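Local coordinates for protein-tyrosine-phosphatase (Vibrio vulnificus, PDB 7DHF), which probably hydrolyses phosphotyrosine in proteins to tyrosine and phosphate, as a low-molecular-weight protein tyrosine phosphatase, at residues 8-13 with 87-92. The protein carries 1 engineered substitution. Residues are numbered along the deposited sequence; the frame is centred on the assembly and turned at random.
Engineered in segment 8-13: Ala12 (natural residue Cys). With PO4 (phosphate ion), chain E.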
loop_
_atom_site.group_PDB
_atom_site.type_symbol
_atom_site.label_atom_id
_atom_site.label_comp_id
_atom_site.label_asym_id
_atom_site.label_seq_id
_atom_site.Cartn_x
_atom_site.Cartn_y
_atom_site.Cartn_z
ATOM N N ILE A 8 2.275 5.815 -8.741
ATOM C CA ILE A 8 2.247 4.489 -8.137
ATOM C C ILE A 8 1.125 4.450 -7.108
ATOM O O ILE A 8 1.034 5.332 -6.247
ATOM C CB ILE A 8 3.594 4.158 -7.468
ATOM C CG1 ILE A 8 4.740 4.280 -8.476
ATOM C CG2 ILE A 8 3.561 2.761 -6.864
ATOM C CD1 ILE A 8 6.106 4.370 -7.840
ATOM N N LEU A 9 0.289 3.415 -7.182
ATOM C CA LEU A 9 -0.816 3.221 -6.251
ATOM C C LEU A 9 -0.556 1.953 -5.449
ATOM O O LEU A 9 -0.471 0.860 -6.020
ATOM C CB LEU A 9 -2.140 3.104 -7.009
ATOM C CG LEU A 9 -3.405 3.042 -6.149
ATOM C CD1 LEU A 9 -3.662 4.377 -5.457
ATOM C CD2 LEU A 9 -4.603 2.633 -6.990
ATOM N N VAL A 10 -0.428 2.099 -4.134
ATOM C CA VAL A 10 -0.241 0.965 -3.236
ATOM C C VAL A 10 -1.610 0.524 -2.740
ATOM O O VAL A 10 -2.382 1.337 -2.220
ATOM C CB VAL A 10 0.680 1.347 -2.067
ATOM C CG1 VAL A 10 0.885 0.165 -1.133
ATOM C CG2 VAL A 10 2.012 1.859 -2.593
ATOM N N VAL A 11 -1.921 -0.762 -2.897
ATOM C CA VAL A 11 -3.272 -1.261 -2.678
ATOM C C VAL A 11 -3.264 -2.398 -1.669
ATOM O O VAL A 11 -2.424 -3.303 -1.731
ATOM C CB VAL A 11 -3.927 -1.704 -4.002
ATOM C CG1 VAL A 11 -5.257 -2.409 -3.748
ATOM C CG2 VAL A 11 -4.129 -0.503 -4.910
ATOM N N ALA A 12 -4.214 -2.342 -0.740
ATOM C CA ALA A 12 -4.530 -3.477 0.113
ATOM C C ALA A 12 -6.040 -3.511 0.320
ATOM O O ALA A 12 -6.791 -3.351 -0.647
ATOM C CB ALA A 12 -3.746 -3.409 1.423
ATOM N N VAL A 13 -6.507 -3.705 1.552
ATOM C CA VAL A 13 -7.921 -3.965 1.827
ATOM C C VAL A 13 -8.602 -2.772 2.507
ATOM O O VAL A 13 -9.584 -2.235 1.997
ATOM C CB VAL A 13 -8.110 -5.270 2.629
ATOM C CG1 VAL A 13 -9.578 -5.496 2.971
ATOM C CG2 VAL A 13 -7.557 -6.449 1.845
ATOM N N LEU A 87 0.722 -1.650 -6.824
ATOM C CA LEU A 87 1.438 -2.634 -6.016
ATOM C C LEU A 87 0.514 -3.103 -4.901
ATOM O O LEU A 87 0.153 -2.316 -4.020
ATOM C CB LEU A 87 2.717 -2.032 -5.441
ATOM C CG LEU A 87 3.748 -1.545 -6.463
ATOM C CD1 LEU A 87 4.945 -0.934 -5.754
ATOM C CD2 LEU A 87 4.197 -2.671 -7.380
ATOM N N VAL A 88 0.135 -4.381 -4.935
ATOM C CA VAL A 88 -0.772 -4.955 -3.945
ATOM C C VAL A 88 0.036 -5.632 -2.847
ATOM O O VAL A 88 1.151 -6.119 -3.068
ATOM C CB VAL A 88 -1.781 -5.939 -4.578
ATOM C CG1 VAL A 88 -2.685 -5.217 -5.563
ATOM C CG2 VAL A 88 -1.063 -7.109 -5.248
ATOM N N MET A 89 -0.550 -5.693 -1.649
ATOM C CA MET A 89 0.151 -6.258 -0.502
ATOM C C MET A 89 0.088 -7.780 -0.466
ATOM O O MET A 89 0.987 -8.413 0.100
ATOM C CB MET A 89 -0.407 -5.667 0.793
ATOM C CG MET A 89 0.050 -4.243 1.044
ATOM S SD MET A 89 1.820 -4.168 1.394
ATOM C CE MET A 89 2.133 -2.413 1.222
ATOM N N GLU A 90 -0.945 -8.383 -1.054
ATOM C CA GLU A 90 -1.079 -9.832 -1.114
ATOM C C GLU A 90 -1.396 -10.251 -2.541
ATOM O O GLU A 90 -2.110 -9.550 -3.264
ATOM C CB GLU A 90 -2.205 -10.339 -0.199
ATOM C CG GLU A 90 -1.986 -10.053 1.273
ATOM C CD GLU A 90 -3.140 -10.526 2.143
ATOM O OE1 GLU A 90 -3.800 -11.523 1.783
ATOM O OE2 GLU A 90 -3.393 -9.893 3.188
ATOM N N LYS A 91 -0.868 -11.411 -2.939
ATOM C CA LYS A 91 -1.132 -11.913 -4.285
ATOM C C LYS A 91 -2.629 -12.034 -4.544
ATOM O O LYS A 91 -3.106 -11.702 -5.635
ATOM C CB LYS A 91 -0.435 -13.259 -4.495
ATOM C CG LYS A 91 -0.902 -14.033 -5.729
ATOM C CD LYS A 91 -0.756 -13.235 -7.023
ATOM C CE LYS A 91 0.701 -12.979 -7.369
ATOM N NZ LYS A 91 0.944 -13.081 -8.836
ATOM N N GLY A 92 -3.386 -12.506 -3.551
ATOM C CA GLY A 92 -4.823 -12.643 -3.710
ATOM C C GLY A 92 -5.537 -11.342 -4.015
ATOM O O GLY A 92 -6.645 -11.365 -4.561
HETATM P P PO4 E . -4.552 -2.304 4.821
HETATM O O1 PO4 E . -5.372 -1.575 5.866
HETATM O O2 PO4 E . -3.394 -2.975 5.520
HETATM O O3 PO4 E . -4.045 -1.271 3.844
HETATM O O4 PO4 E . -5.425 -3.333 4.139
#
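The two central strands of the parallel sheet pair where the phosphate-binding loop begins, Val10 lying beside Leu87 and Val11 beside Val88. Leu87 is gripped through both polar backbone atoms: its N donates to Leu9 O at 2.9 Å, and its O accepts from Val11 N at 2.8 Å. That carbonyl also receives a CA-H...O contact from Val10 CA. One step on, the ladder frays. Met89 N reaches Val11 O at 3.0 Å in a weak bond, bent to 134° at the hydrogen, as 87-92 leaves the sheet.

On the face that carries Val10 and Leu87, the CD1 branch of Leu87 meets CG2 of Ile8 at 4.1 Å. Met89 folds back over the same face: its chain bends at chi2 (-68°), and its terminal CE packs 3.7 Å from Val10 CG1, the methyl anti to the backbone N. On the other face Val88 CG1 rests against Val11 CB, with helix 92-100 covering Val88 through His93 and Met94.

The C-terminal end of strand 7-12 runs into the P-loop of the low-molecular-weight phosphatases, where Ala12, an engineered replacement of the predicted nucleophile Cys, ends the strand. Met89 CG lies 3.9 Å from Ala12 CB, flanking the methyl that faces the phosphate ion, whose O3 and O4 are each 3.2 Å from CB. Val13 N donates to O4 of the ion; the backbone N atoms of Gly14, Ile16, Cys17 and Arg18 and Ser19 OG supply further bonds. Beyond Met89, Glu90 OE2 forms a salt bridge with NH1 of Arg18, a predicted active-site residue.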